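Local coordinates for protein 2-Cys Peroxiredoxin (Plasmodium vivax SaI-1, PDB 2I81) that probably reduces hydrogen peroxide and organic hydroperoxides through redox-active cysteines, as other typical 2-Cys peroxiredoxins do, at residues V87-C92 with I116-L121; L56-P61 with R143-I148; I73-A78 with R166-I171. One frame throughout, in Å; residues are numbered along the deposited sequence.

Contact 1 of 3, residues V87-C92 with I116-L121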
loop_
_atom_site.group_PDB
_atom_site.type_symbol
_atom_site.label_atom_id
_atom_site.label_comp_id
_atom_site.label_asym_id
_atom_site.label_seq_id
_atom_site.Cartn_x
_atom_site.Cartn_y
_atom_site.Cartn_z
ATOM N N VAL A 87 -43.566 -20.696 7.659
ATOM C CA VAL A 87 -42.275 -20.573 6.981
ATOM C C VAL A 87 -42.419 -20.597 5.459
ATOM O O VAL A 87 -43.178 -21.397 4.902
ATOM C CB VAL A 87 -41.193 -21.597 7.485
ATOM C CG1 VAL A 87 -41.310 -21.841 8.987
ATOM C CG2 VAL A 87 -41.267 -22.911 6.734
ATOM N N GLU A 88 -41.703 -19.690 4.802
ATOM C CA GLU A 88 -41.644 -19.652 3.349
ATOM C C GLU A 88 -40.496 -20.532 2.869
ATOM O O GLU A 88 -39.352 -20.386 3.310
ATOM C CB GLU A 88 -41.481 -18.215 2.843
ATOM C CG GLU A 88 -41.410 -18.077 1.317
ATOM C CD GLU A 88 -42.761 -18.218 0.622
ATOM O OE1 GLU A 88 -43.808 -17.991 1.263
ATOM O OE2 GLU A 88 -42.769 -18.552 -0.583
ATOM N N LEU A 89 -40.827 -21.445 1.963
ATOM C CA LEU A 89 -39.886 -22.419 1.433
ATOM C C LEU A 89 -39.342 -21.927 0.091
ATOM O O LEU A 89 -40.104 -21.738 -0.861
ATOM C CB LEU A 89 -40.595 -23.771 1.284
ATOM C CG LEU A 89 -39.888 -25.124 1.449
ATOM C CD1 LEU A 89 -39.401 -25.666 0.115
ATOM C CD2 LEU A 89 -38.753 -25.091 2.476
ATOM N N LEU A 90 -38.029 -21.710 0.027
ATOM C CA LEU A 90 -37.385 -21.191 -1.182
ATOM C C LEU A 90 -36.204 -22.054 -1.618
ATOM O O LEU A 90 -35.212 -22.173 -0.895
ATOM C CB LEU A 90 -36.924 -19.739 -0.978
ATOM C CG LEU A 90 -37.930 -18.648 -0.586
ATOM C CD1 LEU A 90 -37.202 -17.335 -0.328
ATOM C CD2 LEU A 90 -39.005 -18.456 -1.651
ATOM N N GLY A 91 -36.321 -22.658 -2.799
ATOM C CA GLY A 91 -35.225 -23.419 -3.396
ATOM C C GLY A 91 -34.339 -22.515 -4.224
ATOM O O GLY A 91 -34.826 -21.572 -4.847
ATOM N N CYS A 92 -33.039 -22.795 -4.237
ATOM C CA CYS A 92 -32.097 -21.950 -4.962
ATOM C C CYS A 92 -30.983 -22.746 -5.625
ATOM O O CYS A 92 -30.329 -23.572 -4.986
ATOM C CB CYS A 92 -31.503 -20.888 -4.032
ATOM S SG CYS A 92 -30.503 -19.630 -4.858
ATOM N N ILE A 116 -44.183 -28.649 -8.916
ATOM C CA ILE A 116 -44.021 -28.317 -7.494
ATOM C C ILE A 116 -44.683 -26.983 -7.128
ATOM O O ILE A 116 -44.776 -26.077 -7.963
ATOM C CB ILE A 116 -42.533 -28.335 -7.031
ATOM C CG1 ILE A 116 -41.733 -27.197 -7.678
ATOM C CG2 ILE A 116 -41.893 -29.698 -7.307
ATOM C CD1 ILE A 116 -40.635 -26.644 -6.794
ATOM N N LYS A 117 -45.132 -26.869 -5.879
ATOM C CA LYS A 117 -45.930 -25.721 -5.433
ATOM C C LYS A 117 -45.134 -24.529 -4.886
ATOM O O LYS A 117 -45.649 -23.409 -4.856
ATOM C CB LYS A 117 -46.967 -26.159 -4.393
ATOM C CG LYS A 117 -48.167 -26.910 -4.960
ATOM C CD LYS A 117 -49.149 -27.323 -3.861
ATOM C CE LYS A 117 -50.007 -26.155 -3.373
ATOM N NZ LYS A 117 -50.987 -25.693 -4.399
ATOM N N HIS A 118 -43.899 -24.761 -4.443
ATOM C CA HIS A 118 -43.107 -23.681 -3.847
ATOM C C HIS A 118 -42.178 -22.988 -4.845
ATOM O O HIS A 118 -41.916 -23.503 -5.935
ATOM C CB HIS A 118 -42.342 -24.163 -2.605
ATOM C CG HIS A 118 -41.212 -25.094 -2.907
ATOM N ND1 HIS A 118 -41.367 -26.462 -2.950
ATOM C CD2 HIS A 118 -39.905 -24.854 -3.173
ATOM C CE1 HIS A 118 -40.206 -27.026 -3.232
ATOM N NE2 HIS A 118 -39.303 -26.072 -3.372
ATOM N N THR A 119 -41.687 -21.818 -4.444
ATOM C CA THR A 119 -40.909 -20.934 -5.308
ATOM C C THR A 119 -39.469 -21.422 -5.501
ATOM O O THR A 119 -38.824 -21.874 -4.552
ATOM C CB THR A 119 -40.915 -19.491 -4.744
ATOM O OG1 THR A 119 -42.266 -19.074 -4.503
ATOM C CG2 THR A 119 -40.255 -18.513 -5.703
ATOM N N LEU A 120 -38.984 -21.331 -6.739
ATOM C CA LEU A 120 -37.594 -21.653 -7.058
ATOM C C LEU A 120 -36.834 -20.419 -7.532
ATOM O O LEU A 120 -37.221 -19.774 -8.510
ATOM C CB LEU A 120 -37.512 -22.769 -8.105
ATOM C CG LEU A 120 -38.013 -24.166 -7.718
ATOM C CD1 LEU A 120 -37.965 -25.084 -8.928
ATOM C CD2 LEU A 120 -37.217 -24.765 -6.559
ATOM N N LEU A 121 -35.750 -20.105 -6.827
ATOM C CA LEU A 121 -34.931 -18.934 -7.123
ATOM C C LEU A 121 -33.836 -19.261 -8.129
ATOM O O LEU A 121 -33.337 -20.389 -8.178
ATOM C CB LEU A 121 -34.301 -18.372 -5.842
ATOM C CG LEU A 121 -35.192 -18.005 -4.648
ATOM C CD1 LEU A 121 -34.333 -17.549 -3.474
ATOM C CD2 LEU A 121 -36.212 -16.931 -5.011
HETATM O O HOH W 1 -42.175 -16.591 -3.315
#
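Leu89 sets its methyl CD1 squarely over the imidazole of His118, 3.4 Å from the ring centroid and 9° off the normal, a clear CH-pi contact. The histidine CG sits between its own backbone N and carbonyl carbon (chi1 71°), a torsion that brings the ring face under the leucine. CD1 of Ile116 lies against the opposite face, offset toward the rim, so the ring is held between two methyl groups. Its nitrogens bond outside the pair, NE2 with Tyr58 OH and ND1 with Asp76 OD2, and together these partners fix the ring's rotation. Histidine suits such a place, with apolar faces for the two methyls and two ring nitrogens for Tyr58 and Asp76; the nearby carboxylate may favour positive charge on it.

Beyond the ring the strands run parallel, and Gly91 uses both its backbone polar atoms on the same neighbour. Its N donates to Thr119 O (3.2 Å), while its O accepts a short, nearly straight bond from Leu121 N (2.6 Å, 171°). Lacking a side chain, Gly91 lets CD2 of Leu120 approach to 4.0 Å from its CA. On the other face, Leu90 and Thr119 lie side by side, CD2 to CB 3.8 Å, and a water 2.8 Å from Thr119 OG1 reaches Glu88 OE2 weakly.

Helix 97-104 connects the two strands as a beta-alpha-beta crossover. Strand 87-93 runs between strands 119-122 and 54-59, with Leu75 of helix 67-77 and Phe82 of helix 79-84 packed on Leu89.

Contact 2 of 3, residues L56-P61 with R143-I148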
loop_
_atom_site.group_PDB
_atom_site.type_symbol
_atom_site.label_atom_id
_atom_site.label_comp_id
_atom_site.label_asym_id
_atom_site.label_seq_id
_atom_site.Cartn_x
_atom_site.Cartn_y
_atom_site.Cartn_z
ATOM N N LEU A 56 -37.004 -20.534 4.858
ATOM C CA LEU A 56 -36.106 -21.664 4.693
ATOM C C LEU A 56 -35.523 -21.609 3.284
ATOM O O LEU A 56 -36.145 -22.064 2.318
ATOM C CB LEU A 56 -36.823 -22.994 4.955
ATOM C CG LEU A 56 -35.957 -24.210 5.318
ATOM C CD1 LEU A 56 -36.754 -25.204 6.146
ATOM C CD2 LEU A 56 -35.368 -24.891 4.087
ATOM N N LEU A 57 -34.335 -21.023 3.180
ATOM C CA LEU A 57 -33.610 -20.973 1.924
ATOM C C LEU A 57 -32.810 -22.261 1.804
ATOM O O LEU A 57 -31.948 -22.541 2.643
ATOM C CB LEU A 57 -32.672 -19.762 1.897
ATOM C CG LEU A 57 -32.437 -18.992 0.592
ATOM C CD1 LEU A 57 -31.289 -17.999 0.759
ATOM C CD2 LEU A 57 -32.194 -19.900 -0.612
ATOM N N TYR A 58 -33.100 -23.054 0.774
ATOM C CA TYR A 58 -32.318 -24.260 0.524
ATOM C C TYR A 58 -31.625 -24.233 -0.833
ATOM O O TYR A 58 -32.241 -23.925 -1.854
ATOM C CB TYR A 58 -33.144 -25.541 0.735
ATOM C CG TYR A 58 -34.096 -25.929 -0.378
ATOM C CD1 TYR A 58 -35.421 -25.497 -0.371
ATOM C CD2 TYR A 58 -33.681 -26.761 -1.420
ATOM C CE1 TYR A 58 -36.301 -25.864 -1.384
ATOM C CE2 TYR A 58 -34.552 -27.130 -2.440
ATOM C CZ TYR A 58 -35.861 -26.680 -2.415
ATOM O OH TYR A 58 -36.728 -27.041 -3.418
ATOM N N PHE A 59 -30.331 -24.536 -0.819
ATOM C CA PHE A 59 -29.525 -24.561 -2.031
ATOM C C PHE A 59 -29.353 -25.996 -2.515
ATOM O O PHE A 59 -29.278 -26.927 -1.712
ATOM C CB PHE A 59 -28.146 -23.939 -1.779
ATOM C CG PHE A 59 -28.183 -22.488 -1.381
ATOM C CD1 PHE A 59 -28.273 -22.122 -0.039
ATOM C CD2 PHE A 59 -28.099 -21.485 -2.343
ATOM C CE1 PHE A 59 -28.299 -20.780 0.337
ATOM C CE2 PHE A 59 -28.122 -20.139 -1.977
ATOM C CZ PHE A 59 -28.222 -19.787 -0.634
ATOM N N TYR A 60 -29.299 -26.163 -3.831
ATOM C CA TYR A 60 -28.941 -27.436 -4.445
ATOM C C TYR A 60 -28.073 -27.135 -5.664
ATOM O O TYR A 60 -28.270 -26.106 -6.312
ATOM C CB TYR A 60 -30.189 -28.248 -4.815
ATOM C CG TYR A 60 -31.113 -27.580 -5.808
ATOM C CD1 TYR A 60 -32.070 -26.655 -5.390
ATOM C CD2 TYR A 60 -31.041 -27.886 -7.166
ATOM C CE1 TYR A 60 -32.923 -26.042 -6.300
ATOM C CE2 TYR A 60 -31.890 -27.283 -8.082
ATOM C CZ TYR A 60 -32.827 -26.361 -7.644
ATOM O OH TYR A 60 -33.669 -25.760 -8.551
ATOM N N PRO A 61 -27.165 -27.999 -6.024
ATOM C CA PRO A 61 -26.275 -27.699 -7.123
ATOM C C PRO A 61 -26.897 -27.426 -8.486
ATOM O O PRO A 61 -26.596 -26.445 -9.071
ATOM C CB PRO A 61 -25.356 -28.895 -7.137
ATOM C CG PRO A 61 -25.972 -29.854 -6.378
ATOM C CD PRO A 61 -26.762 -29.230 -5.371
ATOM N N ARG A 143 -25.332 -28.333 -0.967
ATOM C CA ARG A 143 -26.658 -28.601 -0.404
ATOM C C ARG A 143 -26.789 -27.965 0.967
ATOM O O ARG A 143 -26.318 -28.518 1.965
ATOM C CB ARG A 143 -26.920 -30.101 -0.313
ATOM C CG ARG A 143 -27.059 -30.742 -1.653
ATOM C CD ARG A 143 -27.243 -32.235 -1.555
ATOM N NE ARG A 143 -26.767 -32.857 -2.784
ATOM C CZ ARG A 143 -27.383 -32.775 -3.960
ATOM N NH1 ARG A 143 -28.526 -32.111 -4.087
ATOM N NH2 ARG A 143 -26.856 -33.370 -5.021
ATOM N N ALA A 144 -27.428 -26.801 1.017
ATOM C CA ALA A 144 -27.473 -26.029 2.252
ATOM C C ALA A 144 -28.875 -25.665 2.718
ATOM O O ALA A 144 -29.730 -25.295 1.915
ATOM C CB ALA A 144 -26.616 -24.779 2.124
ATOM N N PHE A 145 -29.093 -25.782 4.025
ATOM C CA PHE A 145 -30.280 -25.237 4.666
ATOM C C PHE A 145 -29.913 -23.965 5.405
ATOM O O PHE A 145 -28.954 -23.941 6.180
ATOM C CB PHE A 145 -30.886 -26.233 5.657
ATOM C CG PHE A 145 -31.784 -27.259 5.028
ATOM C CD1 PHE A 145 -31.925 -28.515 5.607
ATOM C CD2 PHE A 145 -32.486 -26.980 3.859
ATOM C CE1 PHE A 145 -32.758 -29.475 5.040
ATOM C CE2 PHE A 145 -33.320 -27.934 3.282
ATOM C CZ PHE A 145 -33.456 -29.182 3.874
ATOM N N VAL A 146 -30.668 -22.903 5.151
ATOM C CA VAL A 146 -30.531 -21.670 5.911
ATOM C C VAL A 146 -31.904 -21.295 6.446
ATOM O O VAL A 146 -32.825 -21.011 5.675
ATOM C CB VAL A 146 -29.953 -20.509 5.061
ATOM C CG1 VAL A 146 -29.833 -19.240 5.898
ATOM C CG2 VAL A 146 -28.596 -20.882 4.473
ATOM N N LEU A 147 -32.041 -21.316 7.768
ATOM C CA LEU A 147 -33.289 -20.927 8.405
ATOM C C LEU A 147 -33.189 -19.506 8.945
ATOM O O LEU A 147 -32.389 -19.221 9.840
ATOM C CB LEU A 147 -33.675 -21.915 9.509
ATOM C CG LEU A 147 -35.083 -21.803 10.105
ATOM C CD1 LEU A 147 -36.172 -21.834 9.034
ATOM C CD2 LEU A 147 -35.298 -22.917 11.100
ATOM N N ILE A 148 -34.003 -18.622 8.381
ATOM C CA ILE A 148 -33.998 -17.213 8.743
ATOM C C ILE A 148 -35.294 -16.901 9.484
ATOM O O ILE A 148 -36.383 -17.210 8.992
ATOM C CB ILE A 148 -33.852 -16.317 7.486
ATOM C CG1 ILE A 148 -32.607 -16.720 6.684
ATOM C CG2 ILE A 148 -33.780 -14.847 7.872
ATOM C CD1 ILE A 148 -32.656 -16.336 5.212
#
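Phe145 turns its ring edge toward Tyr58, CE2 lying 3.5 Å from the tyrosine CB, in an antiparallel ladder at the heart of a thioredoxin-fold sheet. Leu56 comes to the same phenyl ring obliquely, its CD2 3.6 Å from the ring atom CD2 of Phe145, with CG anti to the backbone N to carry the branch there. In Tyr58, chi1 of 78° leaves CB against the Phe145 edge while the hydroxyl end points away from strand 140-148. Tyrosine suits the site: its ring packs among apolar side chains such as Ile72 and Leu75 while its OH is hydrogen-bonded to His118 NE2.

On the other face the two segments meet through hydrocarbon. CD1 of Phe59 rests 3.8 Å from the small Ala144 CB, and CG2 of Val146 approaches the ring edge at CE1 (4.1 Å). Leu57 and Val146 form a hydrogen-bonded pair, Val146 N to Leu57 O being 2.8 Å.

Near Pro61 lies probably part of the peroxidatic site. Pro61 opens the family's PxxxTxxC motif, which ends at Cys68, and Arg143, touching Cys68, matches the conserved active-site arginine. Glu71 (salt bridge to NH1) and Leu162 O (bonded to NH2) position its guanidinium. The arginine chain, extended from CG to NE, carries this group to Pro61, which lies over one face toward the rim, CD 3.6 Å from Arg143 NH1.

Contact 3 of 3, residues I73-A78 with R166-I171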
loop_
_atom_site.group_PDB
_atom_site.type_symbol
_atom_site.label_atom_id
_atom_site.label_comp_id
_atom_site.label_asym_id
_atom_site.label_seq_id
_atom_site.Cartn_x
_atom_site.Cartn_y
_atom_site.Cartn_z
ATOM N N ILE A 73 -38.800 -32.563 -4.360
ATOM C CA ILE A 73 -40.089 -33.255 -4.285
ATOM C C ILE A 73 -40.460 -33.597 -2.837
ATOM O O ILE A 73 -41.618 -33.439 -2.439
ATOM C CB ILE A 73 -40.121 -34.516 -5.190
ATOM C CG1 ILE A 73 -40.076 -34.107 -6.667
ATOM C CG2 ILE A 73 -41.368 -35.363 -4.922
ATOM C CD1 ILE A 73 -39.574 -35.193 -7.602
ATOM N N ALA A 74 -39.477 -34.046 -2.056
ATOM C CA ALA A 74 -39.695 -34.358 -0.643
ATOM C C ALA A 74 -40.121 -33.137 0.172
ATOM O O ALA A 74 -40.980 -33.246 1.049
ATOM C CB ALA A 74 -38.461 -35.001 -0.033
ATOM N N LEU A 75 -39.523 -31.983 -0.121
ATOM C CA LEU A 75 -39.862 -30.741 0.574
ATOM C C LEU A 75 -41.228 -30.202 0.153
ATOM O O LEU A 75 -41.951 -29.627 0.975
ATOM C CB LEU A 75 -38.776 -29.681 0.361
ATOM C CG LEU A 75 -37.450 -29.885 1.106
ATOM C CD1 LEU A 75 -36.320 -29.148 0.404
ATOM C CD2 LEU A 75 -37.548 -29.463 2.570
ATOM N N ASP A 76 -41.574 -30.388 -1.122
ATOM C CA ASP A 76 -42.859 -29.928 -1.644
ATOM C C ASP A 76 -44.026 -30.754 -1.103
ATOM O O ASP A 76 -45.117 -30.221 -0.884
ATOM C CB ASP A 76 -42.868 -29.928 -3.174
ATOM C CG ASP A 76 -43.933 -29.011 -3.748
ATOM O OD1 ASP A 76 -44.772 -29.494 -4.537
ATOM O OD2 ASP A 76 -43.938 -27.808 -3.403
ATOM N N LYS A 77 -43.793 -32.052 -0.896
ATOM C CA LYS A 77 -44.784 -32.929 -0.269
ATOM C C LYS A 77 -45.105 -32.492 1.161
ATOM O O LYS A 77 -46.234 -32.654 1.629
ATOM C CB LYS A 77 -44.300 -34.380 -0.270
ATOM C CG LYS A 77 -44.612 -35.149 -1.543
ATOM C CD LYS A 77 -44.003 -36.544 -1.498
ATOM C CE LYS A 77 -44.810 -37.540 -2.328
ATOM N NZ LYS A 77 -44.796 -37.229 -3.793
ATOM N N ALA A 78 -44.105 -31.936 1.844
ATOM C CA ALA A 78 -44.257 -31.490 3.228
ATOM C C ALA A 78 -44.594 -29.999 3.324
ATOM O O ALA A 78 -44.480 -29.400 4.396
ATOM C CB ALA A 78 -42.993 -31.810 4.024
ATOM N N ARG A 166 -30.491 -34.473 2.231
ATOM C CA ARG A 166 -30.875 -34.102 3.596
ATOM C C ARG A 166 -32.266 -34.566 4.039
ATOM O O ARG A 166 -33.054 -35.089 3.245
ATOM C CB ARG A 166 -30.674 -32.604 3.885
ATOM C CG ARG A 166 -31.063 -31.644 2.778
ATOM C CD ARG A 166 -29.821 -31.040 2.151
ATOM N NE ARG A 166 -29.974 -29.605 1.919
ATOM C CZ ARG A 166 -30.311 -29.054 0.757
ATOM N NH1 ARG A 166 -30.421 -27.737 0.662
ATOM N NH2 ARG A 166 -30.534 -29.808 -0.312
ATOM N N SER A 167 -32.536 -34.364 5.327
ATOM C CA SER A 167 -33.757 -34.828 5.970
ATOM C C SER A 167 -34.738 -33.688 6.215
ATOM O O SER A 167 -34.374 -32.649 6.774
ATOM C CB SER A 167 -33.420 -35.520 7.294
ATOM O OG SER A 167 -34.589 -35.972 7.954
ATOM N N VAL A 168 -35.985 -33.892 5.795
ATOM C CA VAL A 168 -37.047 -32.913 6.028
ATOM C C VAL A 168 -37.599 -32.975 7.461
ATOM O O VAL A 168 -37.969 -31.942 8.024
ATOM C CB VAL A 168 -38.175 -32.965 4.936
ATOM C CG1 VAL A 168 -38.700 -34.402 4.751
ATOM C CG2 VAL A 168 -39.337 -32.002 5.291
ATOM N N ASP A 169 -37.642 -34.170 8.053
ATOM C CA ASP A 169 -38.063 -34.314 9.453
ATOM C C ASP A 169 -37.156 -33.499 10.373
ATOM O O ASP A 169 -37.612 -32.954 11.385
ATOM C CB ASP A 169 -38.059 -35.783 9.893
ATOM C CG ASP A 169 -39.030 -36.637 9.094
ATOM O OD1 ASP A 169 -40.244 -36.338 9.100
ATOM O OD2 ASP A 169 -38.577 -37.619 8.469
ATOM N N GLU A 170 -35.877 -33.415 10.001
ATOM C CA GLU A 170 -34.890 -32.685 10.791
ATOM C C GLU A 170 -35.025 -31.161 10.755
ATOM O O GLU A 170 -34.980 -30.538 11.815
ATOM C CB GLU A 170 -33.457 -33.133 10.475
ATOM C CG GLU A 170 -32.385 -32.471 11.356
ATOM C CD GLU A 170 -32.582 -32.697 12.857
ATOM O OE1 GLU A 170 -32.172 -31.805 13.637
ATOM O OE2 GLU A 170 -33.135 -33.753 13.262
ATOM N N ILE A 171 -35.198 -30.536 9.602
ATOM C CA ILE A 171 -35.406 -29.089 9.619
ATOM C C ILE A 171 -36.687 -28.696 10.243
ATOM O O ILE A 171 -36.800 -27.638 10.774
ATOM C CB ILE A 171 -35.345 -28.308 8.268
ATOM C CG1 ILE A 171 -35.483 -29.158 7.061
ATOM C CG2 ILE A 171 -34.363 -27.167 8.273
ATOM C CD1 ILE A 171 -36.762 -29.107 6.512
#
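Leu75 and Val168 bring their backbones within 6.5 Å of each other, CA to CA, where the last turn of helix 67-77 meets the first turn of helix 168-184, and no hydrogen bond joins the two. Ala78 holds the N-cap position of the helix that starts just after it.

Val168 carries most of the contact through one branch. With CG2 anti to its backbone N, that methyl lies 3.9 Å from Ala78 CB and 4.1 Å from Leu75 CD2. Leu75 and Val168 run alongside each other with their tips heading opposite ways, and Ile171 comes across the leucine, CD2 to CD1 4.0 Å. Methyl-bearing Leu75, Val168 and Ile171 pack together around Phe82 of helix 79-84 with no polar partner needed, and the small Ala78 lets the valine come close.

The second subunit packs here too, with Asn191 of that subunit on Val168 and its Ala190 on Ala74; both follow closely on a Val-Cys-Pro sequence that probably carries the family's resolving cysteine. Inward, Leu75 rests on Tyr58 and Ile171 on Leu56 and Phe145. Two helices laid together over one face of the central sheet are typical of the peroxiredoxin thioredoxin fold, here at the subunit interface of a ten-chain assembly.

Contacts 1 and 2 share one mixed sheet, their centres about 10 Å apart: strand 54-59 pairs with 140-148 on one side and with 87-93 on the other, and 87-93 pairs in turn with 119-122. Contact 3 lies about 12 Å from the centre of each, among helices over this sheet. Along the chain both segments of contact 1 fall between those of contact 2 and also of contact 3, while contacts 2 and 3 interleave. Asp76 of helix 67-77 reaches residues 117-118 of contact 1, and Arg166, just before helix 168-184, reaches Phe145 of contact 2. Residues distant in sequence thus join the central sheet to the helix that begins with the probable peroxidatic site.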